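Local coordinates for glycosylation Associate Protein 3 (Streptococcus agalactiae serotype V, PDB 6OYC), which is a component of the Gap123 glycosylation-associated complex, probably serves the accessory Sec pathway that exports a glycosylated adhesin, and probably has a sugar-binding, lectin-like part, at residues C[75-80]-C[132-137]; C[81-86]-C[126-131]; C[163-168]-C[223-228]. One frame throughout, in Å; residues are numbered along the deposited sequence.

Interaction 1: C[75-80]-C[132-137]; sequences NAELDL and TFHYLK
Asn75 O is gripped by two backbone N-H groups at once: His134 N lies 3.0 Å from Asn75 O and Tyr135 N lies 3.2 Å from the same oxygen. Two consecutive residues thus face one, a classic beta bulge in an otherwise regular antiparallel pairing, and the register slips by one between the Asn75–Tyr135 and Ala76–Phe133 pairs. Asn75 N completes the first pair by donating to Tyr135 O, 2.9 Å away. Past the bulge the ladder resumes with Glu77 and Thr132 bonded both ways.

The bulge lets the His134 ring reach the face of the sheet that carries Asn75 and Glu77. His134 NE2 donates to Glu77 OE1 at 2.5 Å, with the oxygen near the imidazole plane but the nitrogen above the carboxylate plane, 41° out of it. On the other ring nitrogen, Ser29 OG bonds ND1, which pins the imidazole from both ends and probably fixes its rotation. The Asn75 amide stands almost perpendicular to this ring, with OD1 3.3 Å from His134 CD2. Asn75 CG, anti to the backbone N (chi1 -163°), is carried to 3.7 Å from Tyr135 CZ. Asn75 CB lies over one face of the Tyr135 ring, 3.7 Å from the centroid, a CH-pi contact. Tyr135 OH bonds Leu198 O.

The pairing joins strands 69-78 and 130-140 within an antiparallel sheet. Ala76 and Phe133 turn to the face covered by the second sheet, where Ala76 touches Leu84 and Phe133 touches Leu123, while Asn75, Glu77 and His134 touch the loop at Asn199 and Tyr135 meets Tyr6 edge-to-face.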
loop_
_atom_site.group_PDB
_atom_site.type_symbol
_atom_site.label_atom_id
_atom_site.label_comp_id
_atom_site.label_asym_id
_atom_site.label_seq_id
_atom_site.Cartn_x
_atom_site.Cartn_y
_atom_site.Cartn_z
ATOM N N ASN C 75 -8.839 -8.848 -0.995
ATOM C CA ASN C 75 -8.019 -8.834 -2.198
ATOM C C ASN C 75 -7.147 -10.083 -2.159
ATOM O O ASN C 75 -6.164 -10.129 -1.414
ATOM C CB ASN C 75 -7.182 -7.560 -2.285
ATOM C CG ASN C 75 -6.649 -7.318 -3.679
ATOM O OD1 ASN C 75 -6.231 -8.260 -4.361
ATOM N ND2 ASN C 75 -6.679 -6.061 -4.124
ATOM N N ALA C 76 -7.517 -11.085 -2.963
ATOM C CA ALA C 76 -6.817 -12.358 -3.069
ATOM C C ALA C 76 -7.005 -12.914 -4.480
ATOM O O ALA C 76 -7.868 -12.465 -5.233
ATOM C CB ALA C 76 -7.317 -13.372 -2.029
ATOM N N GLU C 77 -6.188 -13.911 -4.832
ATOM C CA GLU C 77 -6.248 -14.573 -6.131
ATOM C C GLU C 77 -6.411 -16.063 -5.902
ATOM O O GLU C 77 -5.559 -16.676 -5.252
ATOM C CB GLU C 77 -4.974 -14.315 -6.951
ATOM C CG GLU C 77 -4.861 -12.938 -7.571
ATOM C CD GLU C 77 -3.441 -12.591 -7.976
ATOM O OE1 GLU C 77 -2.946 -11.529 -7.546
ATOM O OE2 GLU C 77 -2.815 -13.367 -8.727
ATOM N N LEU C 78 -7.461 -16.659 -6.468
ATOM C CA LEU C 78 -7.707 -18.084 -6.251
ATOM C C LEU C 78 -8.607 -18.649 -7.344
ATOM O O LEU C 78 -9.214 -17.910 -8.123
ATOM C CB LEU C 78 -8.330 -18.340 -4.876
ATOM C CG LEU C 78 -9.670 -17.706 -4.484
ATOM C CD1 LEU C 78 -10.160 -18.345 -3.194
ATOM C CD2 LEU C 78 -9.576 -16.200 -4.310
ATOM N N ASP C 79 -8.708 -19.987 -7.367
ATOM C CA ASP C 79 -9.594 -20.689 -8.306
ATOM C C ASP C 79 -11.040 -20.721 -7.818
ATOM O O ASP C 79 -11.916 -20.027 -8.351
ATOM C CB ASP C 79 -9.085 -22.118 -8.533
ATOM C CG ASP C 79 -8.087 -22.215 -9.667
ATOM O OD1 ASP C 79 -7.757 -21.159 -10.259
ATOM O OD2 ASP C 79 -7.640 -23.345 -9.971
ATOM N N LEU C 80 -11.311 -21.551 -6.821
ATOM C CA LEU C 80 -12.669 -21.698 -6.312
ATOM C C LEU C 80 -12.884 -20.613 -5.262
ATOM O O LEU C 80 -12.415 -20.726 -4.123
ATOM C CB LEU C 80 -12.885 -23.110 -5.770
ATOM C CG LEU C 80 -14.022 -23.373 -4.777
ATOM C CD1 LEU C 80 -15.378 -23.165 -5.460
ATOM C CD2 LEU C 80 -13.909 -24.796 -4.242
ATOM N N THR C 132 -3.207 -16.914 -3.460
ATOM C CA THR C 132 -2.327 -15.812 -3.084
ATOM C C THR C 132 -3.165 -14.751 -2.390
ATOM O O THR C 132 -4.062 -14.167 -3.004
ATOM C CB THR C 132 -1.612 -15.198 -4.295
ATOM O OG1 THR C 132 -0.740 -16.168 -4.882
ATOM C CG2 THR C 132 -0.779 -13.984 -3.865
ATOM N N PHE C 133 -2.870 -14.499 -1.120
ATOM C CA PHE C 133 -3.551 -13.470 -0.349
ATOM C C PHE C 133 -2.744 -12.180 -0.401
ATOM O O PHE C 133 -1.525 -12.195 -0.189
ATOM C CB PHE C 133 -3.745 -13.910 1.102
ATOM C CG PHE C 133 -4.278 -12.825 1.996
ATOM C CD1 PHE C 133 -5.644 -12.566 2.055
ATOM C CD2 PHE C 133 -3.415 -12.050 2.766
ATOM C CE1 PHE C 133 -6.136 -11.558 2.875
ATOM C CE2 PHE C 133 -3.896 -11.054 3.582
ATOM C CZ PHE C 133 -5.257 -10.805 3.645
ATOM N N HIS C 134 -3.423 -11.070 -0.674
ATOM C CA HIS C 134 -2.777 -9.759 -0.714
ATOM C C HIS C 134 -3.093 -8.941 0.527
ATOM O O HIS C 134 -2.179 -8.541 1.251
ATOM C CB HIS C 134 -3.189 -8.992 -1.980
ATOM C CG HIS C 134 -2.819 -9.699 -3.240
ATOM N ND1 HIS C 134 -1.509 -9.973 -3.574
ATOM C CD2 HIS C 134 -3.580 -10.230 -4.226
ATOM C CE1 HIS C 134 -1.478 -10.627 -4.721
ATOM N NE2 HIS C 134 -2.720 -10.799 -5.137
ATOM N N TYR C 135 -4.372 -8.677 0.786
ATOM C CA TYR C 135 -4.734 -7.837 1.918
ATOM C C TYR C 135 -6.243 -7.836 2.094
ATOM O O TYR C 135 -7.004 -8.289 1.232
ATOM C CB TYR C 135 -4.224 -6.399 1.755
ATOM C CG TYR C 135 -4.712 -5.676 0.520
ATOM C CD1 TYR C 135 -6.012 -5.179 0.439
ATOM C CD2 TYR C 135 -3.855 -5.458 -0.563
ATOM C CE1 TYR C 135 -6.454 -4.493 -0.693
ATOM C CE2 TYR C 135 -4.289 -4.771 -1.700
ATOM C CZ TYR C 135 -5.585 -4.294 -1.764
ATOM O OH TYR C 135 -6.010 -3.622 -2.896
ATOM N N LEU C 136 -6.662 -7.310 3.231
ATOM C CA LEU C 136 -8.036 -6.909 3.441
ATOM C C LEU C 136 -8.066 -5.393 3.540
ATOM O O LEU C 136 -7.081 -4.769 3.957
ATOM C CB LEU C 136 -8.621 -7.532 4.705
ATOM C CG LEU C 136 -8.603 -9.057 4.868
ATOM C CD1 LEU C 136 -9.211 -9.407 6.198
ATOM C CD2 LEU C 136 -9.377 -9.764 3.776
ATOM N N LYS C 137 -9.196 -4.804 3.144
ATOM C CA LYS C 137 -9.421 -3.368 3.272
ATOM C C LYS C 137 -10.679 -3.125 4.093
ATOM O O LYS C 137 -11.767 -3.605 3.743
ATOM C CB LYS C 137 -9.532 -2.694 1.902
ATOM C CG LYS C 137 -9.601 -1.171 1.943
ATOM C CD LYS C 137 -9.542 -0.606 0.528
ATOM C CE LYS C 137 -9.854 0.867 0.496
ATOM N NZ LYS C 137 -10.076 1.347 -0.900
#

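Interaction 2: C[81-86]-C[126-131]; sequences VSSLFV and AGCSDF
Leu84 lays its two methyl groups on one face of the Phe131 ring, and this is the tight, apolar part of the contact. Leu84 CD1 sits 4.0 Å from the ring centroid, 21° off the normal, in a CH-pi contact, while Leu84 CD2 lies 3.8 Å from Phe131 CD1. Leu84 CG, anti to the backbone N (chi1 -175°), lies nearer the ring than CB does, and the side chain meets the ring at about a right angle. Phe32 stacks on Phe131, and Leu43 touches both Leu84 and Phe131, so this end is buried. Close by, Ala126 N donates to Ser83 O over 2.7 Å, tilted 27° from the carbonyl plane. Ser83 OG, with Leu80 O as its hydrogen-bond partner, lies 3.1 Å from Cys128 CB.

The outer side is looser. Here the partly exposed Ala126 puts its CB at the edge of the partly exposed Phe85 ring, 3.8 Å from Phe85 CE1 and near the ring plane.

One backbone bond therefore joins the loop 126-129 to the 3-10 turn 81-83, carrying on the pairing of strands 84-91 and 118-125 within their own sheet; the Leu84–Phe131 contact, by contrast, closes the two sheets of the beta sandwich on methyl-to-ring packing.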
loop_
_atom_site.group_PDB
_atom_site.type_symbol
_atom_site.label_atom_id
_atom_site.label_comp_id
_atom_site.label_asym_id
_atom_site.label_seq_id
_atom_site.Cartn_x
_atom_site.Cartn_y
_atom_site.Cartn_z
ATOM N N VAL C 81 -13.619 -19.571 -5.656
ATOM C CA VAL C 81 -13.745 -18.364 -4.842
ATOM C C VAL C 81 -14.382 -18.669 -3.489
ATOM O O VAL C 81 -13.967 -18.126 -2.459
ATOM C CB VAL C 81 -14.535 -17.288 -5.606
ATOM C CG1 VAL C 81 -14.529 -15.956 -4.840
ATOM C CG2 VAL C 81 -13.959 -17.111 -7.012
ATOM N N SER C 82 -15.383 -19.552 -3.463
ATOM C CA SER C 82 -16.108 -19.836 -2.226
ATOM C C SER C 82 -15.214 -20.388 -1.112
ATOM O O SER C 82 -15.587 -20.299 0.067
ATOM C CB SER C 82 -17.249 -20.824 -2.517
ATOM O OG SER C 82 -16.770 -22.152 -2.723
ATOM N N SER C 83 -14.042 -20.936 -1.450
ATOM C CA SER C 83 -13.249 -21.731 -0.518
ATOM C C SER C 83 -12.238 -20.925 0.297
ATOM O O SER C 83 -11.537 -21.517 1.125
ATOM C CB SER C 83 -12.519 -22.851 -1.270
ATOM O OG SER C 83 -11.465 -22.323 -2.061
ATOM N N LEU C 84 -12.132 -19.608 0.093
ATOM C CA LEU C 84 -11.360 -18.745 0.990
ATOM C C LEU C 84 -12.254 -17.610 1.464
ATOM O O LEU C 84 -12.544 -16.691 0.695
ATOM C CB LEU C 84 -10.105 -18.178 0.318
ATOM C CG LEU C 84 -9.208 -17.374 1.277
ATOM C CD1 LEU C 84 -8.491 -18.292 2.287
ATOM C CD2 LEU C 84 -8.200 -16.484 0.550
ATOM N N PHE C 85 -12.660 -17.642 2.732
ATOM C CA PHE C 85 -13.575 -16.627 3.229
ATOM C C PHE C 85 -13.034 -15.968 4.497
ATOM O O PHE C 85 -11.982 -16.336 5.034
ATOM C CB PHE C 85 -14.991 -17.199 3.439
ATOM C CG PHE C 85 -15.096 -18.230 4.522
ATOM C CD1 PHE C 85 -14.905 -19.579 4.235
ATOM C CD2 PHE C 85 -15.428 -17.863 5.818
ATOM C CE1 PHE C 85 -15.006 -20.545 5.238
ATOM C CE2 PHE C 85 -15.541 -18.819 6.823
ATOM C CZ PHE C 85 -15.330 -20.166 6.532
ATOM N N VAL C 86 -13.763 -14.946 4.947
ATOM C CA VAL C 86 -13.324 -14.063 6.012
ATOM C C VAL C 86 -14.444 -13.951 7.040
ATOM O O VAL C 86 -15.597 -13.676 6.692
ATOM C CB VAL C 86 -12.923 -12.674 5.472
ATOM C CG1 VAL C 86 -12.513 -11.756 6.599
ATOM C CG2 VAL C 86 -11.776 -12.796 4.483
ATOM N N ALA C 126 -11.413 -23.065 3.317
ATOM C CA ALA C 126 -12.474 -24.060 3.207
ATOM C C ALA C 126 -12.197 -25.050 2.075
ATOM O O ALA C 126 -12.944 -25.100 1.091
ATOM C CB ALA C 126 -13.823 -23.364 2.995
ATOM N N GLY C 127 -11.123 -25.831 2.203
ATOM C CA GLY C 127 -10.756 -26.825 1.212
ATOM C C GLY C 127 -9.929 -26.342 0.034
ATOM O O GLY C 127 -9.755 -27.106 -0.922
ATOM N N CYS C 128 -9.400 -25.117 0.070
ATOM C CA CYS C 128 -8.655 -24.581 -1.063
ATOM C C CYS C 128 -7.213 -25.084 -1.082
ATOM O O CYS C 128 -6.540 -25.143 -0.049
ATOM C CB CYS C 128 -8.664 -23.053 -1.041
ATOM S SG CYS C 128 -7.727 -22.311 -2.394
ATOM N N SER C 129 -6.732 -25.419 -2.277
ATOM C CA SER C 129 -5.399 -25.985 -2.444
ATOM C C SER C 129 -4.329 -24.941 -2.731
ATOM O O SER C 129 -3.162 -25.148 -2.371
ATOM C CB SER C 129 -5.409 -27.012 -3.580
ATOM O OG SER C 129 -6.031 -28.209 -3.148
ATOM N N ASP C 130 -4.689 -23.844 -3.394
ATOM C CA ASP C 130 -3.731 -22.818 -3.774
ATOM C C ASP C 130 -4.433 -21.473 -3.800
ATOM O O ASP C 130 -5.501 -21.340 -4.400
ATOM C CB ASP C 130 -3.126 -23.046 -5.164
ATOM C CG ASP C 130 -2.517 -24.399 -5.324
ATOM O OD1 ASP C 130 -3.284 -25.364 -5.499
ATOM O OD2 ASP C 130 -1.270 -24.503 -5.318
ATOM N N PHE C 131 -3.810 -20.478 -3.174
ATOM C CA PHE C 131 -4.241 -19.099 -3.331
ATOM C C PHE C 131 -3.087 -18.162 -2.988
ATOM O O PHE C 131 -2.129 -18.549 -2.308
ATOM C CB PHE C 131 -5.474 -18.798 -2.468
ATOM C CG PHE C 131 -5.221 -18.880 -0.977
ATOM C CD1 PHE C 131 -4.695 -17.798 -0.288
ATOM C CD2 PHE C 131 -5.530 -20.024 -0.273
ATOM C CE1 PHE C 131 -4.473 -17.869 1.074
ATOM C CE2 PHE C 131 -5.311 -20.099 1.099
ATOM C CZ PHE C 131 -4.782 -19.028 1.768
#

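Interaction 3: C[163-168]-C[223-228]; sequences VLNLLL and KINVIA
Asn165 and Asn225 share the same first torsion, each with CG anti to the carbonyl carbon (chi1 -66° and -58°), which brings both CG atoms to the same side of their strands; with Asn165 paired to Asn225 in register, the amides lie side by side, pointing the same way. The amide planes are only 18° apart. Asn225 ND2 donates to Asn165 OD1 at 3.0 Å; Asn165 OD1 lies near the plane of the Asn225 amide, and the donor lies close to the axis of the acceptor's C=O. The other end of Asn165 is occupied too, since ND2 bonds Lys189 O, so the buried amide is held through both its oxygen and its nitrogen. Val163 CG1 flanks the pair, 3.5 Å from Asn225 ND2.

Beneath the side chains the strands run parallel, and five backbone bonds alternate along them. They start with Leu164 N to Lys223 O at 2.6 Å and end with Leu168 N to Ile227 O at 2.9 Å; between these, Leu164 O and Leu166 O accept from Asn225 N and Ile227 N, and Asn225 O accepts from Leu166 N. On the asparagine face Ile227 follows: its CD1 reaches Asn165 CB at 3.9 Å, and its CG2 meets Leu167 CD1 at 3.8 Å, the two side chains crossing at about a right angle. Near the C-terminal end both methyls of Leu168 straddle Val226 CG1, each 3.6 Å away.

These are inner strands of a five-stranded parallel sheet, with 191-193 beside 163-168 and 248-251 beside 223-227, as in an alpha/beta domain. Helix 206-218 covers the Leu166 and Ile224 face through Leu212, while Tyr250 of strand 248-251 touches Asn225 and Ile227.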
loop_
_atom_site.group_PDB
_atom_site.type_symbol
_atom_site.label_atom_id
_atom_site.label_comp_id
_atom_site.label_asym_id
_atom_site.label_seq_id
_atom_site.Cartn_x
_atom_site.Cartn_y
_atom_site.Cartn_z
ATOM N N VAL C 163 6.856 22.634 -19.564
ATOM C CA VAL C 163 7.049 21.857 -18.348
ATOM C C VAL C 163 5.991 20.763 -18.297
ATOM O O VAL C 163 4.815 21.002 -18.604
ATOM C CB VAL C 163 6.979 22.749 -17.088
ATOM C CG1 VAL C 163 7.365 21.968 -15.846
ATOM C CG2 VAL C 163 7.872 23.969 -17.246
ATOM N N LEU C 164 6.416 19.559 -17.937
ATOM C CA LEU C 164 5.508 18.508 -17.503
ATOM C C LEU C 164 5.775 18.221 -16.029
ATOM O O LEU C 164 6.900 17.863 -15.651
ATOM C CB LEU C 164 5.673 17.240 -18.335
ATOM C CG LEU C 164 4.786 16.119 -17.815
ATOM C CD1 LEU C 164 3.312 16.495 -17.936
ATOM C CD2 LEU C 164 5.097 14.819 -18.537
ATOM N N ASN C 165 4.752 18.401 -15.204
ATOM C CA ASN C 165 4.829 18.098 -13.780
ATOM C C ASN C 165 4.043 16.816 -13.536
ATOM O O ASN C 165 2.815 16.800 -13.641
ATOM C CB ASN C 165 4.313 19.264 -12.947
ATOM C CG ASN C 165 5.191 20.496 -13.079
ATOM O OD1 ASN C 165 6.419 20.414 -12.959
ATOM N ND2 ASN C 165 4.567 21.642 -13.342
ATOM N N LEU C 166 4.763 15.740 -13.255
ATOM C CA LEU C 166 4.186 14.418 -13.054
ATOM C C LEU C 166 4.066 14.175 -11.555
ATOM O O LEU C 166 5.078 14.097 -10.855
ATOM C CB LEU C 166 5.071 13.359 -13.704
ATOM C CG LEU C 166 4.395 12.350 -14.617
ATOM C CD1 LEU C 166 3.541 13.080 -15.655
ATOM C CD2 LEU C 166 5.447 11.490 -15.284
ATOM N N LEU C 167 2.841 14.068 -11.059
ATOM C CA LEU C 167 2.601 13.790 -9.646
ATOM C C LEU C 167 2.348 12.295 -9.472
ATOM O O LEU C 167 1.314 11.775 -9.908
ATOM C CB LEU C 167 1.428 14.594 -9.094
ATOM C CG LEU C 167 1.233 14.283 -7.610
ATOM C CD1 LEU C 167 2.478 14.698 -6.848
ATOM C CD2 LEU C 167 0.012 14.978 -7.045
ATOM N N LEU C 168 3.286 11.619 -8.821
ATOM C CA LEU C 168 3.167 10.192 -8.543
ATOM C C LEU C 168 2.223 10.021 -7.356
ATOM O O LEU C 168 2.541 10.440 -6.238
ATOM C CB LEU C 168 4.545 9.598 -8.262
ATOM C CG LEU C 168 5.354 8.932 -9.386
ATOM C CD1 LEU C 168 5.278 9.716 -10.677
ATOM C CD2 LEU C 168 6.816 8.717 -8.979
ATOM N N LYS C 223 10.743 20.053 -20.146
ATOM C CA LYS C 223 11.230 19.719 -18.815
ATOM C C LYS C 223 10.194 18.847 -18.117
ATOM O O LYS C 223 9.008 19.196 -18.073
ATOM C CB LYS C 223 11.502 20.977 -17.991
ATOM C CG LYS C 223 12.028 20.692 -16.578
ATOM C CD LYS C 223 13.201 19.701 -16.613
ATOM C CE LYS C 223 13.736 19.363 -15.226
ATOM N NZ LYS C 223 14.909 18.437 -15.346
ATOM N N ILE C 224 10.638 17.705 -17.600
ATOM C CA ILE C 224 9.792 16.818 -16.813
ATOM C C ILE C 224 10.272 16.856 -15.368
ATOM O O ILE C 224 11.449 16.599 -15.081
ATOM C CB ILE C 224 9.801 15.386 -17.360
ATOM C CG1 ILE C 224 9.310 15.375 -18.810
ATOM C CG2 ILE C 224 8.922 14.465 -16.485
ATOM C CD1 ILE C 224 9.204 13.977 -19.402
ATOM N N ASN C 225 9.365 17.201 -14.466
ATOM C CA ASN C 225 9.575 17.061 -13.035
ATOM C C ASN C 225 8.685 15.934 -12.526
ATOM O O ASN C 225 7.494 15.874 -12.858
ATOM C CB ASN C 225 9.263 18.362 -12.302
ATOM C CG ASN C 225 10.089 19.518 -12.802
ATOM O OD1 ASN C 225 11.307 19.541 -12.640
ATOM N ND2 ASN C 225 9.426 20.503 -13.398
ATOM N N VAL C 226 9.266 15.029 -11.751
ATOM C CA VAL C 226 8.522 13.939 -11.131
ATOM C C VAL C 226 8.455 14.239 -9.638
ATOM O O VAL C 226 9.488 14.267 -8.954
ATOM C CB VAL C 226 9.164 12.579 -11.425
ATOM C CG1 VAL C 226 8.392 11.474 -10.742
ATOM C CG2 VAL C 226 9.205 12.341 -12.939
ATOM N N ILE C 227 7.237 14.522 -9.154
ATOM C CA ILE C 227 6.958 14.909 -7.773
ATOM C C ILE C 227 6.303 13.745 -7.038
ATOM O O ILE C 227 5.383 13.102 -7.565
ATOM C CB ILE C 227 6.036 16.141 -7.716
ATOM C CG1 ILE C 227 6.633 17.305 -8.508
ATOM C CG2 ILE C 227 5.739 16.539 -6.274
ATOM C CD1 ILE C 227 5.663 17.888 -9.504
ATOM N N ALA C 228 6.749 13.500 -5.803
ATOM C CA ALA C 228 6.126 12.502 -4.941
ATOM C C ALA C 228 6.064 13.005 -3.502
ATOM O O ALA C 228 6.772 13.937 -3.116
ATOM C CB ALA C 228 6.878 11.178 -4.996
#

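Overall arrangement
Interactions 1 and 2 belong to one beta-rich half of the chain and interaction 3 to another, alpha/beta half. The first two have centres 9 Å apart and touch directly, Leu78 packing on Leu84 and Phe131; both draw on strand 130-140, and interaction 2 is nested in the loop that interaction 1 closes. Interaction 3 opens only after interaction 1 has closed, and lies on the opposite side of the chain's centre, with centres about 33 Å from interaction 1 and 43 Å from interaction 2. The protein thus combines an antiparallel beta sandwich, consistent with a lectin-like role, with a separate parallel-sheet domain.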